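Local coordinates for protein 2,3-dehydroadipyl-CoA hydratase (Escherichia coli, PDB 4FZW) that catalyses the reversible hydration of 2,3-dehydroadipyl-CoA to 3-hydroxyadipyl-CoA in the phenylacetate degradation pathway, at residues S201-A211 against L230-D239. Numbering follows the deposited sequence.
Sequences SPLALQAAKQA and LFTLLAATED
Leu230 and Leu234, one turn apart, both hold CG opposite their own carbonyl carbon (chi1 -75° and -60°), and this shared setting turns their methyl ends onto the alanine-lined side of helix 202-214. CD2 of Leu234 lies between two turns of that helix, 3.6 Å from Ala207 CB and 4.0 Å from Ala204 CB, while its CG and CD1 also border the Ala207 methyl. One turn further along, Leu230 CD1 reaches Ala211, coming to 3.7 Å from its CB and lying close to its backbone N. The small alanine side chains let the leucines approach the helix backbone, and the axes of 202-211 and 230-235 run nearly antiparallel (170°) and approach to 9.6 Å. No hydrogen bond links the segments; apolar packing dominates the helical part.

Where helix 220-235 ends, Thr237 turns CG2 toward Leu203, whose CD1 it meets at 3.9 Å. Beyond it, Asp239 comes alongside the start of the other helix: its CB is 3.8 Å from Ser201 OG, and OD2 lies near Pro202 CD. Ser201 OG, set anti to its own N, accepts from Ala204 N at 3.2 Å as the N-cap of helix 202-214. The Asp239 carboxylate is gripped instead by backbone N-H groups of the C-terminal tail, OD1 by Lys256 and OD2 by Gly257 and Arg258.

The pair is a helical hairpin in the C-terminal part of this crotonase-family chain. Lys209 ties helix 202-214 by a salt bridge to Asp118, just before strand 119-123 of the larger sheet, while helix 220-235 packs on neighbouring subunits, with Leu234 against Met138 of a second subunit and Leu233 against Thr232 of a third, before the chain passes into helix 239-248.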
ATOM      1  N   SER B 201      23.972  -5.649  20.442  1.00 45.97           N
ATOM      2  CA  SER B 201      23.278  -6.949  20.479  1.00 44.64           C
ATOM      3  C   SER B 201      22.900  -7.488  19.090  1.00 41.14           C
ATOM      4  O   SER B 201      22.147  -6.854  18.357  1.00 41.02           O
ATOM      5  CB  SER B 201      22.042  -6.853  21.375  1.00 41.96           C
ATOM      6  OG  SER B 201      21.058  -7.799  20.991  1.00 52.06           O
ATOM      7  N   PRO B 202      23.420  -8.673  18.734  1.00 41.30           N
ATOM      8  CA  PRO B 202      23.202  -9.255  17.406  1.00 40.33           C
ATOM      9  C   PRO B 202      21.723  -9.233  17.027  1.00 44.44           C
ATOM     10  O   PRO B 202      21.378  -8.878  15.884  1.00 43.54           O
ATOM     11  CB  PRO B 202      23.668 -10.703  17.577  1.00 39.54           C
ATOM     12  CG  PRO B 202      24.573 -10.691  18.754  1.00 42.28           C
ATOM     13  CD  PRO B 202      24.096  -9.604  19.656  1.00 42.23           C
ATOM     14  N   LEU B 203      20.869  -9.612  17.985  1.00 46.22           N
ATOM     15  CA  LEU B 203      19.423  -9.719  17.765  1.00 44.42           C
ATOM     16  C   LEU B 203      18.797  -8.340  17.593  1.00 43.57           C
ATOM     17  O   LEU B 203      17.914  -8.150  16.741  1.00 44.09           O
ATOM     18  CB  LEU B 203      18.722 -10.517  18.889  1.00 42.46           C
ATOM     19  CG  LEU B 203      19.045 -12.022  19.022  1.00 50.13           C
ATOM     20  CD1 LEU B 203      18.338 -12.688  20.202  1.00 54.56           C
ATOM     21  CD2 LEU B 203      18.712 -12.750  17.749  1.00 48.65           C
ATOM     22  N   ALA B 204      19.256  -7.384  18.403  1.00 40.59           N
ATOM     23  CA  ALA B 204      18.829  -5.994  18.281  1.00 37.87           C
ATOM     24  C   ALA B 204      19.185  -5.460  16.898  1.00 36.90           C
ATOM     25  O   ALA B 204      18.367  -4.809  16.243  1.00 33.23           O
ATOM     26  CB  ALA B 204      19.463  -5.143  19.368  1.00 42.43           C
ATOM     27  N   LEU B 205      20.402  -5.740  16.448  1.00 35.83           N
ATOM     28  CA  LEU B 205      20.784  -5.336  15.101  1.00 37.85           C
ATOM     29  C   LEU B 205      19.803  -5.944  14.092  1.00 40.67           C
ATOM     30  O   LEU B 205      19.320  -5.257  13.190  1.00 39.80           O
ATOM     31  CB  LEU B 205      22.235  -5.716  14.783  1.00 37.14           C
ATOM     32  CG  LEU B 205      23.354  -4.892  15.478  1.00 38.26           C
ATOM     33  CD1 LEU B 205      24.743  -5.444  15.208  1.00 30.45           C
ATOM     34  CD2 LEU B 205      23.299  -3.442  15.084  1.00 32.42           C
ATOM     35  N   GLN B 206      19.500  -7.229  14.258  1.00 40.31           N
ATOM     36  CA  GLN B 206      18.590  -7.908  13.353  1.00 40.62           C
ATOM     37  C   GLN B 206      17.177  -7.348  13.432  1.00 37.61           C
ATOM     38  O   GLN B 206      16.555  -7.088  12.397  1.00 37.24           O
ATOM     39  CB  GLN B 206      18.631  -9.408  13.600  1.00 42.08           C
ATOM     40  CG  GLN B 206      19.979  -9.984  13.191  1.00 47.78           C
ATOM     41  CD  GLN B 206      20.256 -11.383  13.715  1.00 49.64           C
ATOM     42  OE1 GLN B 206      19.834 -11.761  14.805  1.00 52.11           O
ATOM     43  NE2 GLN B 206      21.000 -12.151  12.938  1.00 52.98           N
ATOM     44  N   ALA B 207      16.689  -7.146  14.657  1.00 38.08           N
ATOM     45  CA  ALA B 207      15.385  -6.515  14.887  1.00 38.59           C
ATOM     46  C   ALA B 207      15.284  -5.129  14.234  1.00 41.59           C
ATOM     47  O   ALA B 207      14.336  -4.851  13.499  1.00 43.61           O
ATOM     48  CB  ALA B 207      15.091  -6.403  16.381  1.00 37.75           C
ATOM     49  N   ALA B 208      16.242  -4.259  14.530  1.00 36.27           N
ATOM     50  CA  ALA B 208      16.190  -2.880  14.073  1.00 35.71           C
ATOM     51  C   ALA B 208      16.270  -2.821  12.558  1.00 37.62           C
ATOM     52  O   ALA B 208      15.575  -2.019  11.923  1.00 36.73           O
ATOM     53  CB  ALA B 208      17.325  -2.084  14.683  1.00 40.46           C
ATOM     54  N   LYS B 209      17.124  -3.667  11.981  1.00 35.98           N
ATOM     55  CA  LYS B 209      17.262  -3.708  10.531  1.00 38.92           C
ATOM     56  C   LYS B 209      15.938  -4.082   9.873  1.00 39.14           C
ATOM     57  O   LYS B 209      15.506  -3.454   8.902  1.00 40.79           O
ATOM     58  CB  LYS B 209      18.355  -4.683  10.089  1.00 39.75           C
ATOM     59  CG  LYS B 209      18.748  -4.483   8.628  1.00 42.59           C
ATOM     60  CD  LYS B 209      19.602  -5.624   8.074  1.00 42.25           C
ATOM     61  CE  LYS B 209      19.570  -5.567   6.556  1.00 41.82           C
ATOM     62  NZ  LYS B 209      20.698  -6.269   5.893  1.00 45.71           N
ATOM     63  N   GLN B 210      15.294  -5.108  10.422  1.00 42.55           N
ATOM     64  CA  GLN B 210      14.038  -5.621   9.879  1.00 38.94           C
ATOM     65  C   GLN B 210      12.977  -4.525   9.855  1.00 40.58           C
ATOM     66  O   GLN B 210      12.304  -4.335   8.847  1.00 37.36           O
ATOM     67  CB  GLN B 210      13.578  -6.833  10.682  1.00 41.00           C
ATOM     68  CG  GLN B 210      12.294  -7.473  10.126  1.00 46.12           C
ATOM     69  CD  GLN B 210      12.435  -7.954   8.682  1.00 48.48           C
ATOM     70  OE1 GLN B 210      13.511  -7.864   8.078  1.00 55.13           O
ATOM     71  NE2 GLN B 210      11.341  -8.469   8.124  1.00 44.29           N
ATOM     72  N   ALA B 211      12.865  -3.788  10.962  1.00 39.26           N
ATOM     73  CA  ALA B 211      12.040  -2.582  11.012  1.00 38.18           C
ATOM     74  C   ALA B 211      12.381  -1.586   9.912  1.00 39.40           C
ATOM     75  O   ALA B 211      11.483  -0.981   9.348  1.00 37.14           O
ATOM     76  CB  ALA B 211      12.139  -1.903  12.377  1.00 36.44           C
ATOM     77  N   LEU B 230       8.380  -5.867  16.892  1.00 43.54           N
ATOM     78  CA  LEU B 230       9.825  -6.110  16.905  1.00 40.17           C
ATOM     79  C   LEU B 230      10.444  -5.621  18.207  1.00 39.62           C
ATOM     80  O   LEU B 230      11.224  -6.330  18.841  1.00 40.39           O
ATOM     81  CB  LEU B 230      10.500  -5.410  15.726  1.00 36.66           C
ATOM     82  CG  LEU B 230      10.279  -6.104  14.385  1.00 38.53           C
ATOM     83  CD1 LEU B 230      10.462  -5.109  13.218  1.00 36.24           C
ATOM     84  CD2 LEU B 230      11.165  -7.356  14.259  1.00 30.04           C
ATOM     85  N   PHE B 231      10.103  -4.401  18.593  1.00 37.41           N
ATOM     86  CA  PHE B 231      10.588  -3.840  19.841  1.00 39.60           C
ATOM     87  C   PHE B 231      10.260  -4.795  20.995  1.00 42.88           C
ATOM     88  O   PHE B 231      11.135  -5.206  21.756  1.00 44.59           O
ATOM     89  CB  PHE B 231       9.944  -2.475  20.060  1.00 40.87           C
ATOM     90  CG  PHE B 231      10.304  -1.838  21.354  1.00 42.51           C
ATOM     91  CD1 PHE B 231      11.419  -0.993  21.444  1.00 40.88           C
ATOM     92  CD2 PHE B 231       9.534  -2.069  22.494  1.00 41.38           C
ATOM     93  CE1 PHE B 231      11.775  -0.399  22.657  1.00 37.56           C
ATOM     94  CE2 PHE B 231       9.881  -1.470  23.712  1.00 45.39           C
ATOM     95  CZ  PHE B 231      11.015  -0.622  23.787  1.00 43.10           C
ATOM     96  N   THR B 232       8.993  -5.159  21.113  1.00 43.45           N
ATOM     97  CA  THR B 232       8.557  -6.065  22.169  1.00 45.24           C
ATOM     98  C   THR B 232       9.373  -7.359  22.146  1.00 44.51           C
ATOM     99  O   THR B 232       9.747  -7.899  23.183  1.00 42.92           O
ATOM    100  CB  THR B 232       7.049  -6.372  22.042  1.00 51.04           C
ATOM    101  OG1 THR B 232       6.314  -5.137  22.055  1.00 50.66           O
ATOM    102  CG2 THR B 232       6.583  -7.252  23.203  1.00 57.96           C
ATOM    103  N   LEU B 233       9.644  -7.848  20.945  1.00 43.52           N
ATOM    104  CA  LEU B 233      10.472  -9.027  20.767  1.00 45.88           C
ATOM    105  C   LEU B 233      11.754  -8.928  21.579  1.00 47.55           C
ATOM    106  O   LEU B 233      12.128  -9.855  22.286  1.00 47.88           O
ATOM    107  CB  LEU B 233      10.792  -9.193  19.285  1.00 49.13           C
ATOM    108  CG  LEU B 233      11.686 -10.338  18.809  1.00 52.76           C
ATOM    109  CD1 LEU B 233      10.912 -11.216  17.851  1.00 48.84           C
ATOM    110  CD2 LEU B 233      12.937  -9.779  18.133  1.00 54.03           C
ATOM    111  N   LEU B 234      12.431  -7.789  21.467  1.00 53.39           N
ATOM    112  CA  LEU B 234      13.704  -7.592  22.149  1.00 51.51           C
ATOM    113  C   LEU B 234      13.471  -7.563  23.658  1.00 51.74           C
ATOM    114  O   LEU B 234      14.326  -7.996  24.422  1.00 54.21           O
ATOM    115  CB  LEU B 234      14.410  -6.312  21.667  1.00 46.49           C
ATOM    116  CG  LEU B 234      14.812  -6.099  20.198  1.00 41.03           C
ATOM    117  CD1 LEU B 234      15.150  -4.626  19.939  1.00 35.05           C
ATOM    118  CD2 LEU B 234      15.967  -6.997  19.789  1.00 40.32           C
ATOM    119  N   ALA B 235      12.310  -7.070  24.082  1.00 48.31           N
ATOM    120  CA  ALA B 235      11.986  -7.031  25.502  1.00 50.22           C
ATOM    121  C   ALA B 235      12.018  -8.436  26.123  1.00 57.26           C
ATOM    122  O   ALA B 235      12.170  -8.592  27.339  1.00 57.42           O
ATOM    123  CB  ALA B 235      10.633  -6.369  25.725  1.00 48.85           C
ATOM    124  N   ALA B 236      11.897  -9.457  25.276  1.00 56.52           N
ATOM    125  CA  ALA B 236      11.878 -10.847  25.724  1.00 56.53           C
ATOM    126  C   ALA B 236      13.254 -11.498  25.697  1.00 60.31           C
ATOM    127  O   ALA B 236      13.384 -12.673  26.038  1.00 58.20           O
ATOM    128  CB  ALA B 236      10.906 -11.661  24.876  1.00 50.39           C
ATOM    129  N   THR B 237      14.273 -10.738  25.297  1.00 58.11           N
ATOM    130  CA  THR B 237      15.618 -11.284  25.141  1.00 58.52           C
ATOM    131  C   THR B 237      16.512 -11.004  26.333  1.00 58.50           C
ATOM    132  O   THR B 237      16.341 -10.016  27.042  1.00 60.18           O
ATOM    133  CB  THR B 237      16.320 -10.735  23.894  1.00 57.34           C
ATOM    134  OG1 THR B 237      16.314  -9.309  23.952  1.00 57.16           O
ATOM    135  CG2 THR B 237      15.612 -11.192  22.625  1.00 60.28           C
ATOM    136  N   GLU B 238      17.488 -11.890  26.506  1.00 59.08           N
ATOM    137  CA  GLU B 238      18.431 -11.877  27.614  1.00 61.90           C
ATOM    138  C   GLU B 238      19.396 -10.737  27.433  1.00 61.73           C
ATOM    139  O   GLU B 238      19.803 -10.088  28.400  1.00 61.30           O
ATOM    140  CB  GLU B 238      19.232 -13.180  27.637  1.00 60.29           C
ATOM    141  CG  GLU B 238      18.411 -14.421  27.710  1.00 60.87           C
ATOM    142  CD  GLU B 238      17.804 -14.617  29.073  1.00 63.29           C
ATOM    143  OE1 GLU B 238      18.399 -14.132  30.063  1.00 68.71           O
ATOM    144  OE2 GLU B 238      16.745 -15.277  29.145  1.00 71.30           O
ATOM    145  N   ASP B 239      19.762 -10.519  26.176  1.00 63.74           N
ATOM    146  CA  ASP B 239      20.682  -9.472  25.807  1.00 60.76           C
ATOM    147  C   ASP B 239      20.120  -8.099  26.135  1.00 58.42           C
ATOM    148  O   ASP B 239      20.883  -7.161  26.376  1.00 55.17           O
ATOM    149  CB  ASP B 239      21.042  -9.585  24.333  1.00 61.38           C
ATOM    150  CG  ASP B 239      22.003 -10.724  24.062  1.00 67.56           C
ATOM    151  OD1 ASP B 239      22.522 -11.305  25.047  1.00 68.72           O
ATOM    152  OD2 ASP B 239      22.243 -11.032  22.870  1.00 64.16           O
TER